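Local coordinates for protein MDM10 isoform 1 (Saccharomyces cerevisiae, PDB 7BTX) that helps tether the endoplasmic reticulum to mitochondria as part of the ERMES complex and takes part in late assembly of the outer-membrane TOM translocase, at residues 4-8 with 141-145; 411-417 with 429-435. All coordinates share one frame; numbering follows the deposited sequence.

Contact 1 (4-8 with 141-145); sequences YMDQV and LYYGR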
ATOM      1  N   TYR D   4      25.148  -8.173  -0.164  1.00 50.69           N
ATOM      2  CA  TYR D   4      26.123  -7.760  -1.164  1.00 50.69           C
ATOM      3  C   TYR D   4      27.414  -7.280  -0.521  1.00 50.69           C
ATOM      4  O   TYR D   4      28.486  -7.387  -1.123  1.00 50.69           O
ATOM      5  CB  TYR D   4      25.551  -6.669  -2.060  1.00 50.69           C
ATOM      6  CG  TYR D   4      26.262  -6.569  -3.387  1.00 50.69           C
ATOM      7  CD1 TYR D   4      26.182  -7.600  -4.313  1.00 50.69           C
ATOM      8  CD2 TYR D   4      27.027  -5.454  -3.707  1.00 50.69           C
ATOM      9  CE1 TYR D   4      26.832  -7.521  -5.529  1.00 50.69           C
ATOM     10  CE2 TYR D   4      27.683  -5.363  -4.924  1.00 50.69           C
ATOM     11  CZ  TYR D   4      27.582  -6.402  -5.829  1.00 50.69           C
ATOM     12  OH  TYR D   4      28.225  -6.329  -7.042  1.00 50.69           O
ATOM     13  N   MET D   5      27.333  -6.745   0.697  1.00 48.31           N
ATOM     14  CA  MET D   5      28.522  -6.218   1.360  1.00 48.31           C
ATOM     15  C   MET D   5      29.464  -7.338   1.781  1.00 48.31           C
ATOM     16  O   MET D   5      30.671  -7.123   1.917  1.00 48.31           O
ATOM     17  CB  MET D   5      28.115  -5.379   2.568  1.00 48.31           C
ATOM     18  CG  MET D   5      29.129  -4.340   2.986  1.00 48.31           C
ATOM     19  SD  MET D   5      29.058  -3.953   4.743  1.00 48.31           S
ATOM     20  CE  MET D   5      27.722  -2.777   4.821  1.00 48.31           C
ATOM     21  N   ASP D   6      28.932  -8.544   1.985  1.00 53.20           N
ATOM     22  CA  ASP D   6      29.762  -9.660   2.420  1.00 53.20           C
ATOM     23  C   ASP D   6      30.336 -10.449   1.256  1.00 53.20           C
ATOM     24  O   ASP D   6      31.210 -11.293   1.469  1.00 53.20           O
ATOM     25  CB  ASP D   6      28.964 -10.594   3.328  1.00 53.20           C
ATOM     26  CG  ASP D   6      28.229  -9.855   4.421  1.00 53.20           C
ATOM     27  OD1 ASP D   6      28.867  -9.051   5.132  1.00 53.20           O
ATOM     28  OD2 ASP D   6      27.013 -10.081   4.575  1.00 53.20           O
ATOM     29  N   GLN D   7      29.861 -10.216   0.032  1.00 51.46           N
ATOM     30  CA  GLN D   7      30.513 -10.833  -1.116  1.00 51.46           C
ATOM     31  C   GLN D   7      31.434  -9.858  -1.831  1.00 51.46           C
ATOM     32  O   GLN D   7      32.290 -10.284  -2.609  1.00 51.46           O
ATOM     33  CB  GLN D   7      29.481 -11.409  -2.086  1.00 51.46           C
ATOM     34  CG  GLN D   7      28.316 -10.503  -2.414  1.00 51.46           C
ATOM     35  CD  GLN D   7      27.199 -11.240  -3.130  1.00 51.46           C
ATOM     36  OE1 GLN D   7      27.414 -12.310  -3.694  1.00 51.46           O
ATOM     37  NE2 GLN D   7      25.998 -10.679  -3.100  1.00 51.46           N
ATOM     38  N   VAL D   8      31.266  -8.556  -1.595  1.00 49.71           N
ATOM     39  CA  VAL D   8      32.330  -7.605  -1.898  1.00 49.71           C
ATOM     40  C   VAL D   8      33.517  -7.859  -0.983  1.00 49.71           C
ATOM     41  O   VAL D   8      34.676  -7.847  -1.418  1.00 49.71           O
ATOM     42  CB  VAL D   8      31.807  -6.159  -1.765  1.00 49.71           C
ATOM     43  CG1 VAL D   8      32.933  -5.166  -1.846  1.00 49.71           C
ATOM     44  CG2 VAL D   8      30.803  -5.850  -2.840  1.00 49.71           C
ATOM     45  N   LEU D 141      39.761  -0.806  -0.185  1.00 36.41           N
ATOM     46  CA  LEU D 141      38.451  -0.967  -0.799  1.00 36.41           C
ATOM     47  C   LEU D 141      37.531   0.092  -0.234  1.00 36.41           C
ATOM     48  O   LEU D 141      37.485   0.287   0.980  1.00 36.41           O
ATOM     49  CB  LEU D 141      37.879  -2.366  -0.563  1.00 36.41           C
ATOM     50  CG  LEU D 141      36.539  -2.716  -1.211  1.00 36.41           C
ATOM     51  CD1 LEU D 141      36.575  -4.112  -1.697  1.00 36.41           C
ATOM     52  CD2 LEU D 141      35.398  -2.612  -0.226  1.00 36.41           C
ATOM     53  N   TYR D 142      36.809   0.770  -1.111  1.00 34.53           N
ATOM     54  CA  TYR D 142      35.775   1.707  -0.718  1.00 34.53           C
ATOM     55  C   TYR D 142      34.459   1.266  -1.330  1.00 34.53           C
ATOM     56  O   TYR D 142      34.366   1.015  -2.530  1.00 34.53           O
ATOM     57  CB  TYR D 142      36.118   3.126  -1.161  1.00 34.53           C
ATOM     58  CG  TYR D 142      37.397   3.636  -0.560  1.00 34.53           C
ATOM     59  CD1 TYR D 142      38.608   3.481  -1.221  1.00 34.53           C
ATOM     60  CD2 TYR D 142      37.398   4.259   0.673  1.00 34.53           C
ATOM     61  CE1 TYR D 142      39.776   3.933  -0.668  1.00 34.53           C
ATOM     62  CE2 TYR D 142      38.561   4.720   1.229  1.00 34.53           C
ATOM     63  CZ  TYR D 142      39.743   4.553   0.557  1.00 34.53           C
ATOM     64  OH  TYR D 142      40.905   5.014   1.117  1.00 34.53           O
ATOM     65  N   TYR D 143      33.443   1.152  -0.486  1.00 33.07           N
ATOM     66  CA  TYR D 143      32.154   0.648  -0.933  1.00 33.07           C
ATOM     67  C   TYR D 143      31.077   1.451  -0.236  1.00 33.07           C
ATOM     68  O   TYR D 143      31.180   1.703   0.963  1.00 33.07           O
ATOM     69  CB  TYR D 143      32.010  -0.840  -0.626  1.00 33.07           C
ATOM     70  CG  TYR D 143      30.611  -1.380  -0.787  1.00 33.07           C
ATOM     71  CD1 TYR D 143      30.101  -1.673  -2.044  1.00 33.07           C
ATOM     72  CD2 TYR D 143      29.805  -1.613   0.317  1.00 33.07           C
ATOM     73  CE1 TYR D 143      28.831  -2.166  -2.195  1.00 33.07           C
ATOM     74  CE2 TYR D 143      28.534  -2.097   0.173  1.00 33.07           C
ATOM     75  CZ  TYR D 143      28.056  -2.375  -1.081  1.00 33.07           C
ATOM     76  OH  TYR D 143      26.788  -2.869  -1.212  1.00 33.07           O
ATOM     77  N   GLY D 144      30.059   1.859  -0.983  1.00 30.65           N
ATOM     78  CA  GLY D 144      28.904   2.502  -0.404  1.00 30.65           C
ATOM     79  C   GLY D 144      27.677   2.149  -1.216  1.00 30.65           C
ATOM     80  O   GLY D 144      27.765   1.823  -2.392  1.00 30.65           O
ATOM     81  N   ARG D 145      26.525   2.217  -0.565  1.00 34.60           N
ATOM     82  CA  ARG D 145      25.288   1.850  -1.233  1.00 34.60           C
ATOM     83  C   ARG D 145      24.110   2.550  -0.580  1.00 34.60           C
ATOM     84  O   ARG D 145      23.977   2.531   0.642  1.00 34.60           O
ATOM     85  CB  ARG D 145      25.083   0.342  -1.190  1.00 34.60           C
ATOM     86  CG  ARG D 145      23.803  -0.110  -1.808  1.00 34.60           C
ATOM     87  CD  ARG D 145      23.592  -1.555  -1.544  1.00 34.60           C
ATOM     88  NE  ARG D 145      23.938  -2.371  -2.690  1.00 34.60           N
ATOM     89  CZ  ARG D 145      23.575  -3.637  -2.820  1.00 34.60           C
ATOM     90  NH1 ARG D 145      22.855  -4.215  -1.877  1.00 34.60           N
ATOM     91  NH2 ARG D 145      23.927  -4.317  -3.894  1.00 34.60           N
TER
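Y4, M5 and V8 of segment 4-8, which runs into helix 5-16, meet L141, Y143 and R145, alternate residues of strand 140-147, on the inner face of a mitochondrial outer-membrane beta-barrel. The segment sits against the barrel wall almost wholly through side chains; at the nearest point the backbones stay 8.1 Å apart, M5 CA to Y143 CA.

The apolar part centres on the Y143 ring, which reaches toward the helix with CG anti to the backbone N (chi1 168°). Its two ortho-to-hydroxyl carbons take different neighbours: Y143 CE2 lies 3.6 Å from M5 CG, while Y143 CE1 is 4.0 Å from Y4 CD2 and also touches V8 CG2. One helical turn on from Y4, V8 turns its other methyl to the strand, where V8 CG1 lies 3.8 Å from L141 CD1. M85 and L74 close in around this patch. With an alanine in place of Y143, a gap would probably open between Y4, M5 and V8, and E154 would lose its hydroxyl partner.

The polar part gathers around R145, whose chain bends at chi3 (-101°) to carry its guanidinium across Y4. That group and the Y4 ring lie in almost parallel planes, 9° apart, with R145 NH2 3.3 Å from Y4 CG. S72 OG takes a hydrogen bond from R145 NE and Y147 OH bonds NH1, which would limit its rotation. The Y143 hydroxyl, bonded to E154, meets the Y4 ring at its edge, in plane: Y143 OH sits 3.6 Å from Y4 CD2, over one guanidinium face and offset toward its rim.

Contact 2 (411-417 with 429-435); sequences IFTSVWK and LLWEGKW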
ATOM      1  N   ILE D 411      27.211 -22.444 -19.369  1.00 70.55           N
ATOM      2  CA  ILE D 411      27.138 -23.727 -18.688  1.00 70.55           C
ATOM      3  C   ILE D 411      26.093 -23.655 -17.583  1.00 70.55           C
ATOM      4  O   ILE D 411      26.147 -22.776 -16.718  1.00 70.55           O
ATOM      5  CB  ILE D 411      28.516 -24.139 -18.122  1.00 70.55           C
ATOM      6  CG1 ILE D 411      29.274 -22.914 -17.609  1.00 70.55           C
ATOM      7  CG2 ILE D 411      29.326 -24.872 -19.171  1.00 70.55           C
ATOM      8  CD1 ILE D 411      30.567 -23.240 -16.908  1.00 70.55           C
ATOM      9  N   PHE D 412      25.135 -24.575 -17.624  1.00 63.01           N
ATOM     10  CA  PHE D 412      24.143 -24.679 -16.568  1.00 63.01           C
ATOM     11  C   PHE D 412      24.791 -25.203 -15.293  1.00 63.01           C
ATOM     12  O   PHE D 412      25.805 -25.900 -15.330  1.00 63.01           O
ATOM     13  CB  PHE D 412      23.010 -25.606 -17.001  1.00 63.01           C
ATOM     14  CG  PHE D 412      21.706 -25.333 -16.323  1.00 63.01           C
ATOM     15  CD1 PHE D 412      21.069 -24.118 -16.486  1.00 63.01           C
ATOM     16  CD2 PHE D 412      21.103 -26.299 -15.539  1.00 63.01           C
ATOM     17  CE1 PHE D 412      19.863 -23.859 -15.865  1.00 63.01           C
ATOM     18  CE2 PHE D 412      19.892 -26.048 -14.919  1.00 63.01           C
ATOM     19  CZ  PHE D 412      19.275 -24.827 -15.081  1.00 63.01           C
ATOM     20  N   THR D 413      24.209 -24.845 -14.153  1.00 57.51           N
ATOM     21  CA  THR D 413      24.741 -25.265 -12.857  1.00 57.51           C
ATOM     22  C   THR D 413      23.573 -25.408 -11.894  1.00 57.51           C
ATOM     23  O   THR D 413      22.951 -24.410 -11.526  1.00 57.51           O
ATOM     24  CB  THR D 413      25.763 -24.268 -12.321  1.00 57.51           C
ATOM     25  OG1 THR D 413      26.806 -24.068 -13.282  1.00 57.51           O
ATOM     26  CG2 THR D 413      26.375 -24.787 -11.051  1.00 57.51           C
ATOM     27  N   SER D 414      23.287 -26.636 -11.476  1.00 54.30           N
ATOM     28  CA  SER D 414      22.151 -26.939 -10.622  1.00 54.30           C
ATOM     29  C   SER D 414      22.632 -27.275  -9.220  1.00 54.30           C
ATOM     30  O   SER D 414      23.617 -27.994  -9.052  1.00 54.30           O
ATOM     31  CB  SER D 414      21.358 -28.117 -11.178  1.00 54.30           C
ATOM     32  OG  SER D 414      20.875 -27.830 -12.472  1.00 54.30           O
ATOM     33  N   VAL D 415      21.948 -26.739  -8.213  1.00 49.52           N
ATOM     34  CA  VAL D 415      22.250 -27.021  -6.814  1.00 49.52           C
ATOM     35  C   VAL D 415      20.946 -27.369  -6.119  1.00 49.52           C
ATOM     36  O   VAL D 415      20.041 -26.533  -6.052  1.00 49.52           O
ATOM     37  CB  VAL D 415      22.914 -25.831  -6.103  1.00 49.52           C
ATOM     38  CG1 VAL D 415      23.130 -26.153  -4.652  1.00 49.52           C
ATOM     39  CG2 VAL D 415      24.224 -25.467  -6.743  1.00 49.52           C
ATOM     40  N   TRP D 416      20.855 -28.579  -5.584  1.00 47.90           N
ATOM     41  CA  TRP D 416      19.724 -28.999  -4.773  1.00 47.90           C
ATOM     42  C   TRP D 416      20.143 -29.010  -3.314  1.00 47.90           C
ATOM     43  O   TRP D 416      21.227 -29.478  -2.985  1.00 47.90           O
ATOM     44  CB  TRP D 416      19.245 -30.391  -5.172  1.00 47.90           C
ATOM     45  CG  TRP D 416      18.825 -30.497  -6.582  1.00 47.90           C
ATOM     46  CD1 TRP D 416      19.629 -30.666  -7.668  1.00 47.90           C
ATOM     47  CD2 TRP D 416      17.488 -30.445  -7.074  1.00 47.90           C
ATOM     48  NE1 TRP D 416      18.874 -30.716  -8.811  1.00 47.90           N
ATOM     49  CE2 TRP D 416      17.554 -30.584  -8.472  1.00 47.90           C
ATOM     50  CE3 TRP D 416      16.240 -30.289  -6.468  1.00 47.90           C
ATOM     51  CZ2 TRP D 416      16.421 -30.576  -9.274  1.00 47.90           C
ATOM     52  CZ3 TRP D 416      15.117 -30.280  -7.265  1.00 47.90           C
ATOM     53  CH2 TRP D 416      15.213 -30.423  -8.654  1.00 47.90           C
ATOM     54  N   LYS D 417      19.290 -28.490  -2.435  1.00 46.59           N
ATOM     55  CA  LYS D 417      19.699 -28.299  -1.041  1.00 46.59           C
ATOM     56  C   LYS D 417      18.544 -28.700  -0.123  1.00 46.59           C
ATOM     57  O   LYS D 417      17.524 -28.017  -0.062  1.00 46.59           O
ATOM     58  CB  LYS D 417      20.122 -26.862  -0.783  1.00 46.59           C
ATOM     59  CG  LYS D 417      21.478 -26.478  -1.330  1.00 46.59           C
ATOM     60  CD  LYS D 417      21.647 -24.977  -1.363  1.00 46.59           C
ATOM     61  CE  LYS D 417      21.971 -24.435   0.010  1.00 46.59           C
ATOM     62  NZ  LYS D 417      23.371 -24.738   0.404  1.00 46.59           N
ATOM     63  N   LEU D 429      13.543 -27.424   1.141  1.00 44.68           N
ATOM     64  CA  LEU D 429      14.136 -27.801  -0.129  1.00 44.68           C
ATOM     65  C   LEU D 429      14.427 -26.538  -0.916  1.00 44.68           C
ATOM     66  O   LEU D 429      13.715 -25.543  -0.792  1.00 44.68           O
ATOM     67  CB  LEU D 429      13.218 -28.712  -0.942  1.00 44.68           C
ATOM     68  CG  LEU D 429      12.808 -30.054  -0.343  1.00 44.68           C
ATOM     69  CD1 LEU D 429      11.426 -29.973   0.270  1.00 44.68           C
ATOM     70  CD2 LEU D 429      12.852 -31.119  -1.414  1.00 44.68           C
ATOM     71  N   LEU D 430      15.477 -26.577  -1.727  1.00 42.00           N
ATOM     72  CA  LEU D 430      15.862 -25.404  -2.494  1.00 42.00           C
ATOM     73  C   LEU D 430      16.616 -25.844  -3.732  1.00 42.00           C
ATOM     74  O   LEU D 430      17.586 -26.593  -3.631  1.00 42.00           O
ATOM     75  CB  LEU D 430      16.732 -24.458  -1.666  1.00 42.00           C
ATOM     76  CG  LEU D 430      17.117 -23.128  -2.317  1.00 42.00           C
ATOM     77  CD1 LEU D 430      15.959 -22.162  -2.303  1.00 42.00           C
ATOM     78  CD2 LEU D 430      18.309 -22.526  -1.626  1.00 42.00           C
ATOM     79  N   TRP D 431      16.171 -25.380  -4.889  1.00 44.04           N
ATOM     80  CA  TRP D 431      16.899 -25.556  -6.131  1.00 44.04           C
ATOM     81  C   TRP D 431      17.424 -24.203  -6.584  1.00 44.04           C
ATOM     82  O   TRP D 431      16.760 -23.184  -6.402  1.00 44.04           O
ATOM     83  CB  TRP D 431      16.012 -26.173  -7.211  1.00 44.04           C
ATOM     84  CG  TRP D 431      16.695 -26.306  -8.518  1.00 44.04           C
ATOM     85  CD1 TRP D 431      17.660 -27.199  -8.842  1.00 44.04           C
ATOM     86  CD2 TRP D 431      16.479 -25.507  -9.680  1.00 44.04           C
ATOM     87  NE1 TRP D 431      18.061 -27.016 -10.138  1.00 44.04           N
ATOM     88  CE2 TRP D 431      17.349 -25.978 -10.676  1.00 44.04           C
ATOM     89  CE3 TRP D 431      15.634 -24.437  -9.977  1.00 44.04           C
ATOM     90  CZ2 TRP D 431      17.397 -25.419 -11.944  1.00 44.04           C
ATOM     91  CZ3 TRP D 431      15.685 -23.885 -11.232  1.00 44.04           C
ATOM     92  CH2 TRP D 431      16.559 -24.375 -12.202  1.00 44.04           C
ATOM     93  N   GLU D 432      18.633 -24.190  -7.140  1.00 46.19           N
ATOM     94  CA  GLU D 432      19.214 -22.981  -7.704  1.00 46.19           C
ATOM     95  C   GLU D 432      19.853 -23.315  -9.037  1.00 46.19           C
ATOM     96  O   GLU D 432      20.683 -24.220  -9.116  1.00 46.19           O
ATOM     97  CB  GLU D 432      20.260 -22.367  -6.777  1.00 46.19           C
ATOM     98  CG  GLU D 432      19.684 -21.637  -5.592  1.00 46.19           C
ATOM     99  CD  GLU D 432      20.489 -20.412  -5.230  1.00 46.19           C
ATOM    100  OE1 GLU D 432      21.479 -20.128  -5.933  1.00 46.19           O
ATOM    101  OE2 GLU D 432      20.129 -19.730  -4.249  1.00 46.19           O
ATOM    102  N   GLY D 433      19.475 -22.587 -10.076  1.00 47.57           N
ATOM    103  CA  GLY D 433      20.026 -22.845 -11.388  1.00 47.57           C
ATOM    104  C   GLY D 433      20.686 -21.632 -11.999  1.00 47.57           C
ATOM    105  O   GLY D 433      20.023 -20.628 -12.267  1.00 47.57           O
ATOM    106  N   LYS D 434      21.988 -21.707 -12.229  1.00 54.34           N
ATOM    107  CA  LYS D 434      22.730 -20.617 -12.837  1.00 54.34           C
ATOM    108  C   LYS D 434      22.884 -20.849 -14.332  1.00 54.34           C
ATOM    109  O   LYS D 434      22.724 -21.955 -14.840  1.00 54.34           O
ATOM    110  CB  LYS D 434      24.100 -20.462 -12.179  1.00 54.34           C
ATOM    111  CG  LYS D 434      24.553 -19.025 -12.032  1.00 54.34           C
ATOM    112  CD  LYS D 434      25.979 -18.941 -11.526  1.00 54.34           C
ATOM    113  CE  LYS D 434      26.965 -19.416 -12.575  1.00 54.34           C
ATOM    114  NZ  LYS D 434      28.372 -19.284 -12.107  1.00 54.34           N
ATOM    115  N   TRP D 435      23.204 -19.772 -15.033  1.00 59.21           N
ATOM    116  CA  TRP D 435      23.403 -19.775 -16.474  1.00 59.21           C
ATOM    117  C   TRP D 435      24.434 -18.700 -16.780  1.00 59.21           C
ATOM    118  O   TRP D 435      25.297 -18.431 -15.938  1.00 59.21           O
ATOM    119  CB  TRP D 435      22.093 -19.557 -17.227  1.00 59.21           C
ATOM    120  CG  TRP D 435      22.115 -20.153 -18.604  1.00 59.21           C
ATOM    121  CD1 TRP D 435      22.885 -21.190 -19.030  1.00 59.21           C
ATOM    122  CD2 TRP D 435      21.365 -19.718 -19.741  1.00 59.21           C
ATOM    123  NE1 TRP D 435      22.649 -21.444 -20.355  1.00 59.21           N
ATOM    124  CE2 TRP D 435      21.719 -20.551 -20.817  1.00 59.21           C
ATOM    125  CE3 TRP D 435      20.419 -18.711 -19.951  1.00 59.21           C
ATOM    126  CZ2 TRP D 435      21.163 -20.410 -22.083  1.00 59.21           C
ATOM    127  CZ3 TRP D 435      19.868 -18.572 -21.208  1.00 59.21           C
ATOM    128  CH2 TRP D 435      20.241 -19.416 -22.259  1.00 59.21           C
TER
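Strands 413-420 and 426-434 form a beta hairpin in the barrel wall; within it, 413-417 and 429-434 run antiparallel at 171° with axes 4.7 Å apart. T413 pairs with K434 and V415 with E432 as hydrogen-bonded pairs. V415 N donates to E432 O at 3.0 Å, and E432 N returns the bond to V415 O at 2.9 Å. Nearer the strand ends, K434 N reaches T413 O in a fairly straight bond, but the return from T413 N to K434 O is weak.

The side chains of T413, V415, L430 and E432 share one face with K417, whose amine goes on to T33 O and E312. The other face carries W416 and W431, with S414 and G433 between them and F412. W431 CG stands anti to its backbone N (chi1 177°), which leans the indole toward the neighbouring strand. Its long edge runs past S414, with W431 NE1 3.6 Å from S414 CB, and ends at F412, where W431 CZ2 lies 3.7 Å from F412 CZ. The W416 and W431 indoles, a non-hydrogen-bonded pair, meet obliquely with planes at 49°, and W431 CD1 sits 3.4 Å above the centre of the W416 ring.

Contact 1 is buried and contact 2 only partly so, yet both involve the wall of the same barrel, contact 1 from inside it. They share no element: contact 1 sets the N-terminal helix against one wall strand, whereas contact 2 joins two neighbouring strands further along the chain. Their chemistry follows from that. Segments 4-8 and 141-145 meet almost wholly through side chains, with the Y143 hydroxyl and the R145 guanidinium bonded to other strand residues; segments 411-417 and 429-435 are held by backbone bonds, with an aromatic cluster added on one face. The centres of contact 1 and contact 2 are about 25 Å apart, and the two do not touch.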